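Local coordinates for protein ferritin light chain (Trichoplusia ni, PDB 1Z6O) that stores iron as the light subunit of a secreted 24-chain ferritin, probably by promoting nucleation of the mineral core rather than by oxidising ferrous iron, at residues Leu49-Asp54 / Leu130-Glu135; Ala70-Leu75 / Glu124-Ala129. All coordinates share one frame; numbering follows the deposited sequence.

Overall arrangement
Both interactions use helix 122-148 of the ferritin four-helix bundle, on adjoining pieces of it, with centres about 12 Å apart. Interaction 1 joins it antiparallel to helix 37-61; interaction 2 joins it in parallel to helix 70-96, the next helix in the chain. Along the sequence interaction 2 is nested within the loop closed by interaction 1. Their chemistry follows their burial. Interaction 1, partly buried and midway along the bundle, is carried by charges, a water and one threonine methyl. Interaction 2, nearer one end of the bundle, is fully buried and carried by leucine and phenylalanine side chains. Parts of both helix 122-148 segments also touch a second light-chain subunit.

Interaction 1 of 2, residues Leu49-Asp54 / Leu130-Glu135; sequences LERSYD and LDTQKE
Arg51 and Thr132 face each other where helix 37-61 and helix 122-148 run antiparallel, their CA atoms 8.0 Å apart. Arg51, pointing toward helix 122-148, crosses to it with a chain that bends at chi2 (-56°), and the guanidinium then lies flat against Thr132, whose CG2 sits 3.7 Å above the plane, over its centre. A threonine suits this place because its two branches do different work: the methyl packs on the guanidinium, while OG1 hydrogen-bonds to Tyr55 OH and to backbone carbonyls one turn earlier, at Lys128 and Ala129.

The rim of the guanidinium makes the polar contacts. Arg51 NH2 gives Glu135 OE1 a nearly straight hydrogen bond (2.8 Å, 171°) on the syn lone pair, within a salt bridge. Glu135 spans the distance with an extended chain (chi1 175°), which suits a residue that must carry its carboxylate across to the other helix. Within its own helix, Arg51 NH1 forms a second salt bridge, 2.9 Å to Asp54 OD2, so acids on two helices fix the rotation of the group. Arg51 NE donates to a water at 2.8 Å, which in turn donates to Thr132 O and to Glu135 OE1; OE1 is thus gripped twice. This shared positive charge would probably favour the ionised form of both acids.

Tyr116 and Thr111, from the connection between helices 70-96 and 122-148, touch the network. It is a salt-bridge network tying two antiparallel helices of the ferritin four-helix bundle, beside the long connection characteristic of that fold.

Interaction 2 of 2, residues Ala70-Leu75 / Glu124-Ala129; sequences AGFSKL and EALAKA
Phe72 and Leu126 make the closest approach: CE2 of the ring lies 3.8 Å from Leu126 CG, with the two side chains crossing at about a right angle. The ring carbon also meets both methyls of the leucine, CD1 at 3.9 Å and CD2 at 4.0 Å, so the fork of the side chain fits round one corner of the ring. One turn further along helix 70-96, Leu75 CD1 reaches Leu126 CD2 at 4.0 Å. Leu126 can serve both neighbours because its CG stands beside the backbone N (chi1 -67°), which swings the branched end toward helix 70-96. Were Leu126 shortened to an alanine, a gap would probably open between the two helices and leave Phe72 CE2 and Leu75 CD1 without their partner on helix 122-148.

Helices 70-96 and 122-148 run in the same direction, as the second and third helices of a ferritin bundle do, since the long connection between them returns the chain to its starting end. Leu126 lies on the inner side of this bundle, where His181, Thr182 and Leu185 of helix 157-190 also pack on it; His181 touches Leu75 as well. Ala125 and Ala129 point toward residues 70-75 and pack on Phe76 of helix 70-96.

Phe72 is held from further out by Phe62, whose ring meets it with planes about 30° apart, and by Leu208 of helix 197-211. That short helix also supplies Asp205, whose carboxylate accepts the backbone N-H groups of Gly71 and Phe72 in the first turn of helix 70-96.

Interaction 1 of 2, residues Leu49-Asp54 / Leu130-Glu135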
ATOM      1  N   LEU A  49     -44.659  -3.742 -25.765  1.00 15.65           N
ATOM      2  CA  LEU A  49     -44.003  -3.132 -26.923  1.00 16.05           C
ATOM      3  C   LEU A  49     -44.718  -1.839 -27.319  1.00 17.83           C
ATOM      4  O   LEU A  49     -44.088  -0.798 -27.529  1.00 17.86           O
ATOM      5  CB  LEU A  49     -44.008  -4.126 -28.094  1.00 15.62           C
ATOM      6  CG  LEU A  49     -43.446  -3.637 -29.435  1.00 21.21           C
ATOM      7  CD1 LEU A  49     -41.997  -3.144 -29.259  1.00 18.03           C
ATOM      8  CD2 LEU A  49     -43.507  -4.796 -30.442  1.00 21.49           C
ATOM      9  N   GLU A  50     -46.039  -1.908 -27.423  1.00 16.74           N
ATOM     10  CA  GLU A  50     -46.833  -0.739 -27.784  1.00 18.28           C
ATOM     11  C   GLU A  50     -46.683   0.353 -26.733  1.00 21.18           C
ATOM     12  O   GLU A  50     -46.490   1.523 -27.068  1.00 17.10           O
ATOM     13  CB  GLU A  50     -48.318  -1.122 -27.921  1.00 20.51           C
ATOM     14  CG  GLU A  50     -48.540  -2.146 -29.037  1.00 28.23           C
ATOM     15  CD  GLU A  50     -49.936  -2.769 -29.039  1.00 41.25           C
ATOM     16  OE1 GLU A  50     -50.596  -2.792 -27.971  1.00 33.57           O
ATOM     17  OE2 GLU A  50     -50.357  -3.259 -30.113  1.00 37.48           O
ATOM     18  N   ARG A  51     -46.777  -0.014 -25.461  1.00 16.63           N
ATOM     19  CA  ARG A  51     -46.640   0.999 -24.421  1.00 17.85           C
ATOM     20  C   ARG A  51     -45.236   1.594 -24.378  1.00 17.93           C
ATOM     21  O   ARG A  51     -45.096   2.778 -24.060  1.00 17.40           O
ATOM     22  CB  ARG A  51     -46.997   0.437 -23.037  1.00 18.36           C
ATOM     23  CG  ARG A  51     -48.474   0.125 -22.855  1.00 20.80           C
ATOM     24  CD  ARG A  51     -49.361   1.346 -23.122  1.00 22.65           C
ATOM     25  NE  ARG A  51     -50.766   1.017 -22.884  1.00 21.41           N
ATOM     26  CZ  ARG A  51     -51.789   1.573 -23.522  1.00 30.25           C
ATOM     27  NH1 ARG A  51     -51.575   2.499 -24.450  1.00 25.87           N
ATOM     28  NH2 ARG A  51     -53.030   1.191 -23.241  1.00 24.39           N
ATOM     29  N   SER A  52     -44.198   0.808 -24.692  1.00 15.85           N
ATOM     30  CA  SER A  52     -42.852   1.380 -24.652  1.00 16.25           C
ATOM     31  C   SER A  52     -42.772   2.563 -25.608  1.00 19.18           C
ATOM     32  O   SER A  52     -42.197   3.600 -25.271  1.00 16.69           O
ATOM     33  CB  SER A  52     -41.751   0.349 -24.991  1.00 16.56           C
ATOM     34  OG  SER A  52     -41.749  -0.024 -26.358  1.00 27.04           O
ATOM     35  N   TYR A  53     -43.352   2.423 -26.796  1.00 16.20           N
ATOM     36  CA  TYR A  53     -43.325   3.523 -27.754  1.00 18.27           C
ATOM     37  C   TYR A  53     -44.290   4.659 -27.374  1.00 17.76           C
ATOM     38  O   TYR A  53     -44.001   5.820 -27.652  1.00 19.59           O
ATOM     39  CB  TYR A  53     -43.556   2.992 -29.187  1.00 16.54           C
ATOM     40  CG  TYR A  53     -42.252   2.486 -29.788  1.00 18.19           C
ATOM     41  CD1 TYR A  53     -42.021   1.119 -30.006  1.00 17.13           C
ATOM     42  CD2 TYR A  53     -41.229   3.382 -30.100  1.00 17.38           C
ATOM     43  CE1 TYR A  53     -40.794   0.666 -30.527  1.00 18.55           C
ATOM     44  CE2 TYR A  53     -40.009   2.943 -30.611  1.00 18.74           C
ATOM     45  CZ  TYR A  53     -39.798   1.594 -30.825  1.00 20.63           C
ATOM     46  OH  TYR A  53     -38.594   1.199 -31.356  1.00 20.07           O
ATOM     47  N   ASP A  54     -45.415   4.353 -26.722  1.00 17.83           N
ATOM     48  CA  ASP A  54     -46.316   5.426 -26.263  1.00 18.57           C
ATOM     49  C   ASP A  54     -45.555   6.285 -25.232  1.00 18.80           C
ATOM     50  O   ASP A  54     -45.587   7.515 -25.271  1.00 17.47           O
ATOM     51  CB  ASP A  54     -47.566   4.875 -25.546  1.00 19.02           C
ATOM     52  CG  ASP A  54     -48.555   4.210 -26.489  1.00 29.72           C
ATOM     53  OD1 ASP A  54     -48.582   4.577 -27.679  1.00 25.08           O
ATOM     54  OD2 ASP A  54     -49.319   3.329 -26.030  1.00 24.29           O
ATOM     55  N   LEU A 130     -50.740   6.423 -15.021  1.00 17.64           N
ATOM     56  CA  LEU A 130     -51.308   5.616 -13.943  1.00 17.87           C
ATOM     57  C   LEU A 130     -52.270   4.573 -14.528  1.00 19.37           C
ATOM     58  O   LEU A 130     -52.179   3.387 -14.196  1.00 17.45           O
ATOM     59  CB  LEU A 130     -52.046   6.510 -12.934  1.00 15.97           C
ATOM     60  CG  LEU A 130     -52.786   5.810 -11.782  1.00 19.76           C
ATOM     61  CD1 LEU A 130     -51.791   5.014 -10.917  1.00 16.29           C
ATOM     62  CD2 LEU A 130     -53.504   6.875 -10.925  1.00 18.72           C
ATOM     63  N   ASP A 131     -53.184   5.002 -15.399  1.00 17.90           N
ATOM     64  CA  ASP A 131     -54.134   4.070 -16.019  1.00 18.94           C
ATOM     65  C   ASP A 131     -53.447   2.965 -16.822  1.00 20.25           C
ATOM     66  O   ASP A 131     -53.840   1.800 -16.747  1.00 17.16           O
ATOM     67  CB  ASP A 131     -55.096   4.790 -16.977  1.00 20.70           C
ATOM     68  CG  ASP A 131     -56.068   5.721 -16.260  1.00 32.73           C
ATOM     69  OD1 ASP A 131     -56.422   5.457 -15.090  1.00 29.99           O
ATOM     70  OD2 ASP A 131     -56.495   6.715 -16.886  1.00 32.70           O
ATOM     71  N   THR A 132     -52.438   3.319 -17.613  1.00 16.18           N
ATOM     72  CA  THR A 132     -51.767   2.297 -18.414  1.00 17.89           C
ATOM     73  C   THR A 132     -50.970   1.325 -17.546  1.00 18.10           C
ATOM     74  O   THR A 132     -50.853   0.151 -17.893  1.00 17.39           O
ATOM     75  CB  THR A 132     -50.843   2.917 -19.506  1.00 22.34           C
ATOM     76  OG1 THR A 132     -49.861   3.754 -18.894  1.00 21.35           O
ATOM     77  CG2 THR A 132     -51.663   3.740 -20.489  1.00 22.73           C
ATOM     78  N   GLN A 133     -50.420   1.790 -16.423  1.00 16.03           N
ATOM     79  CA  GLN A 133     -49.690   0.873 -15.543  1.00 17.95           C
ATOM     80  C   GLN A 133     -50.696  -0.050 -14.839  1.00 16.99           C
ATOM     81  O   GLN A 133     -50.426  -1.235 -14.661  1.00 17.36           O
ATOM     82  CB  GLN A 133     -48.828   1.646 -14.527  1.00 17.49           C
ATOM     83  CG  GLN A 133     -47.598   2.325 -15.183  1.00 17.61           C
ATOM     84  CD  GLN A 133     -46.560   1.314 -15.659  1.00 25.25           C
ATOM     85  OE1 GLN A 133     -46.104   1.339 -16.812  1.00 26.73           O
ATOM     86  NE2 GLN A 133     -46.180   0.426 -14.773  1.00 17.88           N
ATOM     87  N   LYS A 134     -51.860   0.475 -14.453  1.00 16.07           N
ATOM     88  CA  LYS A 134     -52.876  -0.382 -13.833  1.00 17.26           C
ATOM     89  C   LYS A 134     -53.334  -1.438 -14.845  1.00 20.24           C
ATOM     90  O   LYS A 134     -53.619  -2.579 -14.477  1.00 17.81           O
ATOM     91  CB  LYS A 134     -54.094   0.427 -13.374  1.00 16.86           C
ATOM     92  CG  LYS A 134     -53.842   1.267 -12.116  1.00 18.47           C
ATOM     93  CD  LYS A 134     -55.155   1.897 -11.610  1.00 17.60           C
ATOM     94  CE  LYS A 134     -54.890   2.764 -10.373  1.00 19.88           C
ATOM     95  NZ  LYS A 134     -56.160   3.249  -9.738  1.00 19.86           N
ATOM     96  N   GLU A 135     -53.418  -1.055 -16.117  1.00 15.86           N
ATOM     97  CA  GLU A 135     -53.824  -2.014 -17.147  1.00 18.90           C
ATOM     98  C   GLU A 135     -52.757  -3.108 -17.280  1.00 17.69           C
ATOM     99  O   GLU A 135     -53.088  -4.288 -17.390  1.00 16.18           O
ATOM    100  CB  GLU A 135     -54.044  -1.315 -18.503  1.00 19.12           C
ATOM    101  CG  GLU A 135     -54.341  -2.309 -19.641  1.00 25.61           C
ATOM    102  CD  GLU A 135     -54.557  -1.640 -21.001  1.00 36.17           C
ATOM    103  OE1 GLU A 135     -53.734  -0.789 -21.410  1.00 28.65           O
ATOM    104  OE2 GLU A 135     -55.553  -1.982 -21.670  1.00 44.09           O
TER
HETATM  105  O   HOH W   1     -51.203  -0.580 -20.648  1.00 21.11           O

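Interaction 2 of 2, residues Ala70-Leu75 / Glu124-Ala129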
ATOM      1  N   ALA A  70     -37.910  18.448 -17.802  1.00 18.05           N
ATOM      2  CA  ALA A  70     -36.928  17.363 -17.776  1.00 21.01           C
ATOM      3  C   ALA A  70     -37.292  16.224 -16.815  1.00 22.04           C
ATOM      4  O   ALA A  70     -36.962  15.063 -17.074  1.00 19.07           O
ATOM      5  CB  ALA A  70     -35.544  17.920 -17.437  1.00 23.24           C
ATOM      6  N   GLY A  71     -37.966  16.554 -15.717  1.00 19.46           N
ATOM      7  CA  GLY A  71     -38.365  15.541 -14.751  1.00 17.99           C
ATOM      8  C   GLY A  71     -39.467  14.653 -15.310  1.00 18.63           C
ATOM      9  O   GLY A  71     -39.411  13.428 -15.183  1.00 17.58           O
ATOM     10  N   PHE A  72     -40.483  15.258 -15.917  1.00 15.96           N
ATOM     11  CA  PHE A  72     -41.562  14.469 -16.510  1.00 18.08           C
ATOM     12  C   PHE A  72     -41.013  13.642 -17.668  1.00 20.17           C
ATOM     13  O   PHE A  72     -41.386  12.481 -17.860  1.00 18.70           O
ATOM     14  CB  PHE A  72     -42.688  15.374 -17.022  1.00 17.11           C
ATOM     15  CG  PHE A  72     -43.616  15.851 -15.939  1.00 20.88           C
ATOM     16  CD1 PHE A  72     -43.235  16.878 -15.076  1.00 20.31           C
ATOM     17  CD2 PHE A  72     -44.855  15.240 -15.753  1.00 24.36           C
ATOM     18  CE1 PHE A  72     -44.070  17.292 -14.040  1.00 22.53           C
ATOM     19  CE2 PHE A  72     -45.704  15.642 -14.718  1.00 24.68           C
ATOM     20  CZ  PHE A  72     -45.310  16.672 -13.857  1.00 21.05           C
ATOM     21  N   SER A  73     -40.113  14.235 -18.440  1.00 18.25           N
ATOM     22  CA  SER A  73     -39.541  13.523 -19.568  1.00 18.51           C
ATOM     23  C   SER A  73     -38.749  12.299 -19.090  1.00 21.11           C
ATOM     24  O   SER A  73     -38.844  11.210 -19.667  1.00 19.42           O
ATOM     25  CB  SER A  73     -38.654  14.488 -20.379  1.00 20.45           C
ATOM     26  OG  SER A  73     -38.235  13.868 -21.566  1.00 26.38           O
ATOM     27  N   LYS A  74     -37.985  12.471 -18.016  1.00 17.69           N
ATOM     28  CA  LYS A  74     -37.189  11.383 -17.450  1.00 19.53           C
ATOM     29  C   LYS A  74     -38.098  10.260 -16.923  1.00 19.47           C
ATOM     30  O   LYS A  74     -37.777   9.071 -17.046  1.00 18.00           O
ATOM     31  CB  LYS A  74     -36.332  11.926 -16.303  1.00 22.44           C
ATOM     32  CG  LYS A  74     -35.377  10.921 -15.690  1.00 31.75           C
ATOM     33  CD  LYS A  74     -34.572  11.577 -14.563  1.00 40.33           C
ATOM     34  CE  LYS A  74     -33.525  10.625 -14.006  1.00 55.03           C
ATOM     35  NZ  LYS A  74     -32.797  11.224 -12.852  1.00 68.02           N
ATOM     36  N   LEU A  75     -39.224  10.641 -16.325  1.00 16.37           N
ATOM     37  CA  LEU A  75     -40.176   9.663 -15.798  1.00 17.67           C
ATOM     38  C   LEU A  75     -40.679   8.777 -16.943  1.00 18.86           C
ATOM     39  O   LEU A  75     -40.695   7.545 -16.836  1.00 16.81           O
ATOM     40  CB  LEU A  75     -41.360  10.388 -15.128  1.00 17.26           C
ATOM     41  CG  LEU A  75     -42.479   9.533 -14.500  1.00 23.93           C
ATOM     42  CD1 LEU A  75     -43.286  10.371 -13.504  1.00 25.43           C
ATOM     43  CD2 LEU A  75     -43.405   9.011 -15.587  1.00 28.72           C
ATOM     44  N   GLU A 124     -52.863  15.398 -16.717  1.00 18.11           N
ATOM     45  CA  GLU A 124     -53.396  14.441 -17.694  1.00 19.49           C
ATOM     46  C   GLU A 124     -52.383  13.346 -18.013  1.00 18.14           C
ATOM     47  O   GLU A 124     -52.744  12.173 -18.131  1.00 19.00           O
ATOM     48  CB  GLU A 124     -53.706  15.103 -19.041  1.00 24.07           C
ATOM     49  CG  GLU A 124     -54.911  15.981 -19.130  1.00 42.04           C
ATOM     50  CD  GLU A 124     -55.070  16.550 -20.546  1.00 59.86           C
ATOM     51  OE1 GLU A 124     -54.101  17.160 -21.071  1.00 41.94           O
ATOM     52  OE2 GLU A 124     -56.161  16.380 -21.135  1.00 65.53           O
ATOM     53  N   ALA A 125     -51.127  13.741 -18.209  1.00 17.55           N
ATOM     54  CA  ALA A 125     -50.079  12.774 -18.553  1.00 19.31           C
ATOM     55  C   ALA A 125     -49.860  11.759 -17.433  1.00 18.25           C
ATOM     56  O   ALA A 125     -49.713  10.567 -17.696  1.00 18.13           O
ATOM     57  CB  ALA A 125     -48.756  13.507 -18.876  1.00 17.24           C
ATOM     58  N   LEU A 126     -49.818  12.226 -16.187  1.00 16.50           N
ATOM     59  CA  LEU A 126     -49.634  11.313 -15.059  1.00 18.38           C
ATOM     60  C   LEU A 126     -50.847  10.398 -14.905  1.00 19.17           C
ATOM     61  O   LEU A 126     -50.701   9.221 -14.569  1.00 18.35           O
ATOM     62  CB  LEU A 126     -49.427  12.092 -13.757  1.00 19.20           C
ATOM     63  CG  LEU A 126     -48.137  12.908 -13.620  1.00 29.23           C
ATOM     64  CD1 LEU A 126     -48.231  13.768 -12.365  1.00 34.00           C
ATOM     65  CD2 LEU A 126     -46.944  12.004 -13.538  1.00 30.76           C
ATOM     66  N   ALA A 127     -52.041  10.941 -15.138  1.00 16.31           N
ATOM     67  CA  ALA A 127     -53.269  10.147 -15.035  1.00 18.83           C
ATOM     68  C   ALA A 127     -53.249   9.018 -16.057  1.00 20.71           C
ATOM     69  O   ALA A 127     -53.640   7.888 -15.758  1.00 19.33           O
ATOM     70  CB  ALA A 127     -54.503  11.034 -15.273  1.00 18.56           C
ATOM     71  N   LYS A 128     -52.814   9.325 -17.276  1.00 18.66           N
ATOM     72  CA  LYS A 128     -52.751   8.311 -18.322  1.00 20.64           C
ATOM     73  C   LYS A 128     -51.669   7.288 -17.982  1.00 19.42           C
ATOM     74  O   LYS A 128     -51.846   6.099 -18.223  1.00 20.77           O
ATOM     75  CB  LYS A 128     -52.437   8.952 -19.683  1.00 23.90           C
ATOM     76  CG  LYS A 128     -52.671   8.019 -20.882  1.00 36.58           C
ATOM     77  CD  LYS A 128     -54.170   7.723 -21.033  1.00 56.41           C
ATOM     78  CE  LYS A 128     -54.557   7.216 -22.422  1.00 60.71           C
ATOM     79  NZ  LYS A 128     -54.082   5.833 -22.726  1.00 68.43           N
ATOM     80  N   ALA A 129     -50.540   7.743 -17.443  1.00 17.27           N
ATOM     81  CA  ALA A 129     -49.480   6.805 -17.073  1.00 19.01           C
ATOM     82  C   ALA A 129     -50.021   5.861 -15.989  1.00 18.80           C
ATOM     83  O   ALA A 129     -49.794   4.649 -16.027  1.00 17.53           O
ATOM     84  CB  ALA A 129     -48.247   7.561 -16.548  1.00 17.36           C
TER